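Local coordinates for protein MAR1 Ribonuclease (Caenorhabditis elegans, PDB 2B34) that probably acts as a hydrolase of the isochorismatase family, possibly as a ribonuclease, at residues 88-93 and 120-125; 101-106 and 126-131. One frame throughout, in Å; residues are numbered along the deposited sequence.

From the N terminus, the chain first passes through residues 88-93, in the loop after strand 81-84, and then through residues 101-106, which lead into strand 103-109. Helix 114-124 follows, and its last turns, at 120-125, come back onto the loop and close interaction 1. The chain leaves that helix directly into 126-131, which pairs with 101-106 and closes interaction 2. Because their segments alternate, the two closures cross rather than nest. They meet at Leu122, whose side chain packs on Val104 and Val129. Together they join the loop, the helix and two neighbouring strands of the parallel sheet, with centres about 10 Å apart.

Interaction 1: residues 88-93 and 120-125; sequences SMCIPP and YDLLER
Ser88 and Asp121 make the one direct hydrogen bond between the loop and the last turns of helix 114-124. Ser88 OG, placed anti to the backbone N (chi1 176°), donates to Asp121 OD2 at 2.7 Å and meets that oxygen from above the carboxylate plane. The same hydroxyl accepts from Cys90 N at 3.0 Å, which makes an ST turn of the loop. An alanine in place of Ser88 would probably leave Asp121 OD2 without this donor and the Cys90 N-H without its acceptor, freeing the turn to shift.

The tightly packed part lies at Cys90, the centre of an inverse gamma turn. Its SG reaches the helix surface, 3.6 Å from Leu122 CD2 and 3.7 Å from Asp121 CB. Leu98 of helix 95-98 touches both Cys90 and Leu122, adding a third element to this apolar patch.

Toward the exposed end of the contact the fit is looser. The Arg125 chain, extended from CG to NE, reaches across the helix end toward the loop, and Cys90 CB sits over one face of its guanidinium, 3.7 Å from NH1 and offset toward the rim. Arg125 NH1 also makes a weak bond, 3.4 Å long, to Asp121 O at the edge of the group. Nearby, a water donates both to Cys90 O at 2.7 Å and to Asp121 OD2, a second, indirect link between loop and helix.

Asp121 OD2 is thus held by the Ser88 hydroxyl and the water, while OD1 forms a salt bridge with Arg9 of the second subunit. With a cationic partner at OD1 and two neutral donors at OD2, the carboxylate is likely to stay ionised; this buried acid joins loop, helix and subunit interface, where Glu124 shares the arginine.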
ATOM      1  N   SER A  88     -20.200  -5.764  14.946  1.00 22.05           N
ATOM      2  CA  SER A  88     -19.010  -6.386  15.522  1.00 21.95           C
ATOM      3  C   SER A  88     -19.303  -7.714  16.221  1.00 21.80           C
ATOM      4  O   SER A  88     -20.314  -7.853  16.912  1.00 21.80           O
ATOM      5  CB  SER A  88     -18.323  -5.439  16.500  1.00 21.73           C
ATOM      6  OG  SER A  88     -17.225  -6.089  17.120  1.00 21.88           O
ATOM      7  N   MET A  89     -18.391  -8.670  16.047  1.00 21.53           N
ATOM      8  CA  MET A  89     -18.439  -9.961  16.736  1.00 21.27           C
ATOM      9  C   MET A  89     -18.111  -9.844  18.220  1.00 21.70           C
ATOM     10  O   MET A  89     -18.348 -10.779  18.984  1.00 21.81           O
ATOM     11  CB  MET A  89     -17.443 -10.937  16.115  1.00 21.05           C
ATOM     12  CG  MET A  89     -17.772 -11.379  14.716  1.00 20.27           C
ATOM     13  SD  MET A  89     -16.593 -12.608  14.126  1.00 19.83           S
ATOM     14  CE  MET A  89     -17.098 -14.064  15.052  1.00 18.46           C
ATOM     15  N   CYS A  90     -17.534  -8.712  18.615  1.00 22.13           N
ATOM     16  CA  CYS A  90     -17.127  -8.501  19.998  1.00 22.50           C
ATOM     17  C   CYS A  90     -18.328  -8.154  20.868  1.00 22.85           C
ATOM     18  O   CYS A  90     -18.593  -6.989  21.179  1.00 22.79           O
ATOM     19  CB  CYS A  90     -16.011  -7.461  20.089  1.00 22.34           C
ATOM     20  SG  CYS A  90     -14.460  -8.071  19.393  1.00 23.19           S
ATOM     21  N   ILE A  91     -19.061  -9.203  21.227  1.00 23.26           N
ATOM     22  CA  ILE A  91     -20.222  -9.115  22.101  1.00 23.72           C
ATOM     23  C   ILE A  91     -19.873  -9.803  23.427  1.00 24.11           C
ATOM     24  O   ILE A  91     -18.948 -10.619  23.463  1.00 24.09           O
ATOM     25  CB  ILE A  91     -21.476  -9.754  21.437  1.00 23.70           C
ATOM     26  CG1 ILE A  91     -21.163 -11.165  20.914  1.00 23.71           C
ATOM     27  CG2 ILE A  91     -22.002  -8.843  20.322  1.00 23.70           C
ATOM     28  CD1 ILE A  91     -22.360 -11.917  20.352  1.00 23.64           C
ATOM     29  N   PRO A  92     -20.593  -9.468  24.523  1.00 24.61           N
ATOM     30  CA  PRO A  92     -20.312 -10.068  25.841  1.00 24.88           C
ATOM     31  C   PRO A  92     -19.960 -11.575  25.867  1.00 25.17           C
ATOM     32  O   PRO A  92     -18.973 -11.935  26.509  1.00 25.20           O
ATOM     33  CB  PRO A  92     -21.579  -9.754  26.641  1.00 24.98           C
ATOM     34  CG  PRO A  92     -22.007  -8.435  26.092  1.00 24.84           C
ATOM     35  CD  PRO A  92     -21.690  -8.481  24.609  1.00 24.48           C
ATOM     36  N   PRO A  93     -20.743 -12.445  25.183  1.00 25.54           N
ATOM     37  CA  PRO A  93     -20.419 -13.882  25.149  1.00 25.89           C
ATOM     38  C   PRO A  93     -19.033 -14.265  24.607  1.00 26.22           C
ATOM     39  O   PRO A  93     -18.586 -15.393  24.828  1.00 26.04           O
ATOM     40  CB  PRO A  93     -21.498 -14.454  24.225  1.00 25.83           C
ATOM     41  CG  PRO A  93     -22.627 -13.514  24.340  1.00 25.76           C
ATOM     42  CD  PRO A  93     -21.984 -12.172  24.433  1.00 25.56           C
ATOM     43  N   TYR A 120     -11.528  -3.700  14.334  1.00 18.99           N
ATOM     44  CA  TYR A 120     -11.285  -2.515  15.165  1.00 19.28           C
ATOM     45  C   TYR A 120     -11.487  -2.789  16.653  1.00 19.53           C
ATOM     46  O   TYR A 120     -10.655  -2.404  17.479  1.00 19.51           O
ATOM     47  CB  TYR A 120     -12.199  -1.356  14.756  1.00 19.19           C
ATOM     48  CG  TYR A 120     -11.851  -0.631  13.474  1.00 19.33           C
ATOM     49  CD1 TYR A 120     -10.625  -0.833  12.822  1.00 18.67           C
ATOM     50  CD2 TYR A 120     -12.744   0.297  12.928  1.00 19.02           C
ATOM     51  CE1 TYR A 120     -10.318  -0.143  11.643  1.00 18.22           C
ATOM     52  CE2 TYR A 120     -12.445   0.989  11.762  1.00 19.22           C
ATOM     53  CZ  TYR A 120     -11.235   0.769  11.125  1.00 19.16           C
ATOM     54  OH  TYR A 120     -10.952   1.468   9.970  1.00 19.62           O
ATOM     55  N   ASP A 121     -12.601  -3.440  16.985  1.00 19.75           N
ATOM     56  CA  ASP A 121     -12.909  -3.817  18.366  1.00 20.28           C
ATOM     57  C   ASP A 121     -11.846  -4.741  18.961  1.00 20.55           C
ATOM     58  O   ASP A 121     -11.448  -4.573  20.113  1.00 20.58           O
ATOM     59  CB  ASP A 121     -14.288  -4.483  18.449  1.00 20.23           C
ATOM     60  CG  ASP A 121     -15.427  -3.483  18.501  1.00 20.59           C
ATOM     61  OD1 ASP A 121     -15.182  -2.258  18.431  1.00 21.69           O
ATOM     62  OD2 ASP A 121     -16.584  -3.926  18.624  1.00 21.61           O
ATOM     63  N   LEU A 122     -11.399  -5.715  18.169  1.00 20.99           N
ATOM     64  CA  LEU A 122     -10.348  -6.642  18.588  1.00 21.48           C
ATOM     65  C   LEU A 122      -9.025  -5.926  18.835  1.00 21.81           C
ATOM     66  O   LEU A 122      -8.371  -6.161  19.850  1.00 21.81           O
ATOM     67  CB  LEU A 122     -10.155  -7.749  17.549  1.00 21.38           C
ATOM     68  CG  LEU A 122     -11.233  -8.828  17.425  1.00 21.74           C
ATOM     69  CD1 LEU A 122     -10.969  -9.691  16.204  1.00 21.96           C
ATOM     70  CD2 LEU A 122     -11.300  -9.678  18.682  1.00 21.90           C
ATOM     71  N   LEU A 123      -8.646  -5.050  17.906  1.00 22.14           N
ATOM     72  CA  LEU A 123      -7.409  -4.279  18.026  1.00 22.71           C
ATOM     73  C   LEU A 123      -7.422  -3.348  19.241  1.00 23.37           C
ATOM     74  O   LEU A 123      -6.391  -3.158  19.884  1.00 23.53           O
ATOM     75  CB  LEU A 123      -7.125  -3.495  16.738  1.00 22.45           C
ATOM     76  CG  LEU A 123      -6.743  -4.303  15.489  1.00 21.75           C
ATOM     77  CD1 LEU A 123      -6.759  -3.412  14.262  1.00 21.15           C
ATOM     78  CD2 LEU A 123      -5.389  -4.991  15.642  1.00 20.73           C
ATOM     79  N   GLU A 124      -8.591  -2.782  19.549  1.00 24.19           N
ATOM     80  CA  GLU A 124      -8.785  -1.950  20.743  1.00 24.99           C
ATOM     81  C   GLU A 124      -8.515  -2.716  22.039  1.00 25.33           C
ATOM     82  O   GLU A 124      -8.005  -2.148  23.009  1.00 25.46           O
ATOM     83  CB  GLU A 124     -10.200  -1.372  20.775  1.00 24.95           C
ATOM     84  CG  GLU A 124     -10.376  -0.122  19.932  1.00 25.59           C
ATOM     85  CD  GLU A 124     -11.832   0.274  19.735  1.00 25.61           C
ATOM     86  OE1 GLU A 124     -12.739  -0.408  20.267  1.00 26.21           O
ATOM     87  OE2 GLU A 124     -12.068   1.278  19.032  1.00 26.57           O
ATOM     88  N   ARG A 125      -8.858  -4.005  22.039  1.00 25.68           N
ATOM     89  CA  ARG A 125      -8.625  -4.893  23.180  1.00 25.99           C
ATOM     90  C   ARG A 125      -7.172  -5.383  23.283  1.00 25.84           C
ATOM     91  O   ARG A 125      -6.831  -6.155  24.185  1.00 26.13           O
ATOM     92  CB  ARG A 125      -9.583  -6.088  23.118  1.00 26.08           C
ATOM     93  CG  ARG A 125     -11.002  -5.787  23.578  1.00 27.36           C
ATOM     94  CD  ARG A 125     -11.976  -6.842  23.067  1.00 29.74           C
ATOM     95  NE  ARG A 125     -13.301  -6.731  23.678  1.00 30.81           N
ATOM     96  CZ  ARG A 125     -14.264  -5.911  23.263  1.00 31.67           C
ATOM     97  NH1 ARG A 125     -14.071  -5.101  22.230  1.00 32.61           N
ATOM     98  NH2 ARG A 125     -15.431  -5.896  23.892  1.00 32.69           N
TER
HETATM   99  O   HOH W   1     -17.646  -4.498  21.115  1.00 34.59           O

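Interaction 2: residues 101-106 and 126-131; sequences VQNVIL and GLNVHV
Leu127 enters the pairing just after Gly126, whose positive phi ends helix 114-124 in a Schellman motif. Its CD2 lies 3.4 Å from Val101 O and touches Val101 CG2 (3.9 Å) and, more distantly, Val104 CG2. Asn128 begins the ladder: its N-H donates to Gln102 O at 2.9 Å, and its carbonyl accepts from Val104 N at 2.8 Å, nearly in line with C=O. Its side chain runs beside that of Asn103, pointing the same way. Val129 turns to the other face, where its CG1 meets Leu106 CD2 at 4.3 Å. His130 returns to the Asn103 face and bonds twice to the same strand, its N to Val104 O and its O accepting from Leu106 N, each at 2.8 Å. Its CG stands anti to the carbonyl carbon (chi1 -60°), and chi2 of 63° turns the ring so that CE1 lies 3.4 Å from Asn103 OD1, the amide and ring planes 79° apart; ND1 is buried without a partner. Val131 pairs beside Leu106. Strand 15-20 flanks 103-109 on its other edge; helix 114-124 covers the face of Val104, Leu106 and Val129, forming with strands 103-109 and 128-137 a right-handed beta-alpha-beta crossover typical of the isochorismatase fold.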
ATOM      1  N   VAL A 101      -6.790 -15.586  24.695  1.00 28.13           N
ATOM      2  CA  VAL A 101      -5.950 -15.553  23.489  1.00 27.22           C
ATOM      3  C   VAL A 101      -5.274 -14.198  23.244  1.00 26.69           C
ATOM      4  O   VAL A 101      -5.671 -13.182  23.812  1.00 26.31           O
ATOM      5  CB  VAL A 101      -6.730 -16.003  22.212  1.00 27.30           C
ATOM      6  CG1 VAL A 101      -7.163 -17.455  22.332  1.00 27.24           C
ATOM      7  CG2 VAL A 101      -7.927 -15.090  21.937  1.00 26.73           C
ATOM      8  N   GLN A 102      -4.243 -14.210  22.400  1.00 25.96           N
ATOM      9  CA  GLN A 102      -3.539 -12.990  21.994  1.00 25.57           C
ATOM     10  C   GLN A 102      -3.760 -12.708  20.509  1.00 24.46           C
ATOM     11  O   GLN A 102      -3.516 -11.598  20.038  1.00 24.44           O
ATOM     12  CB  GLN A 102      -2.036 -13.108  22.304  1.00 25.41           C
ATOM     13  CG  GLN A 102      -1.725 -13.183  23.802  1.00 26.58           C
ATOM     14  CD  GLN A 102      -0.311 -13.666  24.112  1.00 26.88           C
ATOM     15  OE1 GLN A 102       0.236 -14.540  23.431  1.00 28.58           O
ATOM     16  NE2 GLN A 102       0.277 -13.109  25.168  1.00 28.78           N
ATOM     17  N   ASN A 103      -4.236 -13.723  19.785  1.00 23.46           N
ATOM     18  CA  ASN A 103      -4.437 -13.644  18.343  1.00 22.34           C
ATOM     19  C   ASN A 103      -5.829 -14.105  17.895  1.00 21.62           C
ATOM     20  O   ASN A 103      -6.340 -15.127  18.365  1.00 21.46           O
ATOM     21  CB  ASN A 103      -3.371 -14.476  17.629  1.00 22.57           C
ATOM     22  CG  ASN A 103      -1.955 -14.026  17.963  1.00 22.80           C
ATOM     23  OD1 ASN A 103      -1.495 -12.982  17.501  1.00 22.56           O
ATOM     24  ND2 ASN A 103      -1.259 -14.821  18.769  1.00 21.98           N
ATOM     25  N   VAL A 104      -6.442 -13.345  16.990  1.00 20.46           N
ATOM     26  CA  VAL A 104      -7.685 -13.768  16.357  1.00 19.34           C
ATOM     27  C   VAL A 104      -7.500 -13.894  14.846  1.00 18.75           C
ATOM     28  O   VAL A 104      -7.057 -12.963  14.177  1.00 18.72           O
ATOM     29  CB  VAL A 104      -8.888 -12.838  16.690  1.00 19.16           C
ATOM     30  CG1 VAL A 104     -10.111 -13.202  15.849  1.00 18.54           C
ATOM     31  CG2 VAL A 104      -9.242 -12.916  18.168  1.00 19.10           C
ATOM     32  N   ILE A 105      -7.829 -15.073  14.336  1.00 18.23           N
ATOM     33  CA  ILE A 105      -7.869 -15.333  12.907  1.00 17.58           C
ATOM     34  C   ILE A 105      -9.308 -15.082  12.471  1.00 17.41           C
ATOM     35  O   ILE A 105     -10.244 -15.644  13.044  1.00 17.24           O
ATOM     36  CB  ILE A 105      -7.423 -16.778  12.592  1.00 17.54           C
ATOM     37  CG1 ILE A 105      -6.044 -17.053  13.217  1.00 17.52           C
ATOM     38  CG2 ILE A 105      -7.425 -17.030  11.079  1.00 17.05           C
ATOM     39  CD1 ILE A 105      -5.656 -18.523  13.298  1.00 17.49           C
ATOM     40  N   LEU A 106      -9.483 -14.217  11.477  1.00 17.04           N
ATOM     41  CA  LEU A 106     -10.815 -13.751  11.104  1.00 17.08           C
ATOM     42  C   LEU A 106     -11.187 -14.099   9.665  1.00 16.91           C
ATOM     43  O   LEU A 106     -10.466 -13.760   8.721  1.00 16.66           O
ATOM     44  CB  LEU A 106     -10.935 -12.238  11.355  1.00 17.11           C
ATOM     45  CG  LEU A 106     -12.262 -11.483  11.207  1.00 17.08           C
ATOM     46  CD1 LEU A 106     -13.432 -12.166  11.917  1.00 17.00           C
ATOM     47  CD2 LEU A 106     -12.095 -10.065  11.735  1.00 17.12           C
ATOM     48  N   GLY A 126      -6.321  -4.939  22.361  1.00 25.56           N
ATOM     49  CA  GLY A 126      -4.907  -5.315  22.362  1.00 25.00           C
ATOM     50  C   GLY A 126      -4.612  -6.677  21.753  1.00 24.79           C
ATOM     51  O   GLY A 126      -3.526  -7.227  21.947  1.00 24.66           O
ATOM     52  N   LEU A 127      -5.583  -7.221  21.020  1.00 24.38           N
ATOM     53  CA  LEU A 127      -5.413  -8.495  20.328  1.00 24.03           C
ATOM     54  C   LEU A 127      -4.796  -8.268  18.954  1.00 23.58           C
ATOM     55  O   LEU A 127      -5.007  -7.221  18.342  1.00 23.62           O
ATOM     56  CB  LEU A 127      -6.765  -9.203  20.182  1.00 24.19           C
ATOM     57  CG  LEU A 127      -7.370  -9.831  21.439  1.00 24.80           C
ATOM     58  CD1 LEU A 127      -8.833  -9.465  21.579  1.00 25.93           C
ATOM     59  CD2 LEU A 127      -7.185 -11.343  21.432  1.00 25.09           C
ATOM     60  N   ASN A 128      -4.024  -9.240  18.477  1.00 22.93           N
ATOM     61  CA  ASN A 128      -3.565  -9.229  17.093  1.00 22.29           C
ATOM     62  C   ASN A 128      -4.636  -9.857  16.204  1.00 21.60           C
ATOM     63  O   ASN A 128      -5.206 -10.899  16.547  1.00 21.34           O
ATOM     64  CB  ASN A 128      -2.242  -9.980  16.938  1.00 22.44           C
ATOM     65  CG  ASN A 128      -1.165  -9.502  17.909  1.00 23.80           C
ATOM     66  OD1 ASN A 128      -0.508 -10.313  18.572  1.00 25.43           O
ATOM     67  ND2 ASN A 128      -0.976  -8.190  17.995  1.00 23.44           N
ATOM     68  N   VAL A 129      -4.921  -9.210  15.075  1.00 20.81           N
ATOM     69  CA  VAL A 129      -5.948  -9.685  14.141  1.00 19.77           C
ATOM     70  C   VAL A 129      -5.316 -10.134  12.831  1.00 19.45           C
ATOM     71  O   VAL A 129      -4.654  -9.350  12.145  1.00 19.39           O
ATOM     72  CB  VAL A 129      -7.029  -8.606  13.857  1.00 19.68           C
ATOM     73  CG1 VAL A 129      -8.123  -9.156  12.950  1.00 19.08           C
ATOM     74  CG2 VAL A 129      -7.628  -8.092  15.154  1.00 19.33           C
ATOM     75  N   HIS A 130      -5.532 -11.405  12.498  1.00 19.00           N
ATOM     76  CA  HIS A 130      -5.074 -11.983  11.242  1.00 18.29           C
ATOM     77  C   HIS A 130      -6.265 -12.165  10.305  1.00 17.69           C
ATOM     78  O   HIS A 130      -7.074 -13.086  10.468  1.00 17.40           O
ATOM     79  CB  HIS A 130      -4.340 -13.300  11.502  1.00 18.59           C
ATOM     80  CG  HIS A 130      -3.130 -13.144  12.375  1.00 19.74           C
ATOM     81  ND1 HIS A 130      -3.205 -12.709  13.683  1.00 21.15           N
ATOM     82  CD2 HIS A 130      -1.816 -13.350  12.123  1.00 20.34           C
ATOM     83  CE1 HIS A 130      -1.990 -12.654  14.198  1.00 20.87           C
ATOM     84  NE2 HIS A 130      -1.130 -13.042  13.272  1.00 21.51           N
ATOM     85  N   VAL A 131      -6.371 -11.250   9.345  1.00 16.78           N
ATOM     86  CA  VAL A 131      -7.467 -11.228   8.385  1.00 15.90           C
ATOM     87  C   VAL A 131      -7.120 -12.120   7.200  1.00 15.39           C
ATOM     88  O   VAL A 131      -6.163 -11.850   6.466  1.00 15.08           O
ATOM     89  CB  VAL A 131      -7.786  -9.778   7.898  1.00 15.95           C
ATOM     90  CG1 VAL A 131      -8.932  -9.778   6.897  1.00 14.97           C
ATOM     91  CG2 VAL A 131      -8.119  -8.866   9.081  1.00 15.73           C
TER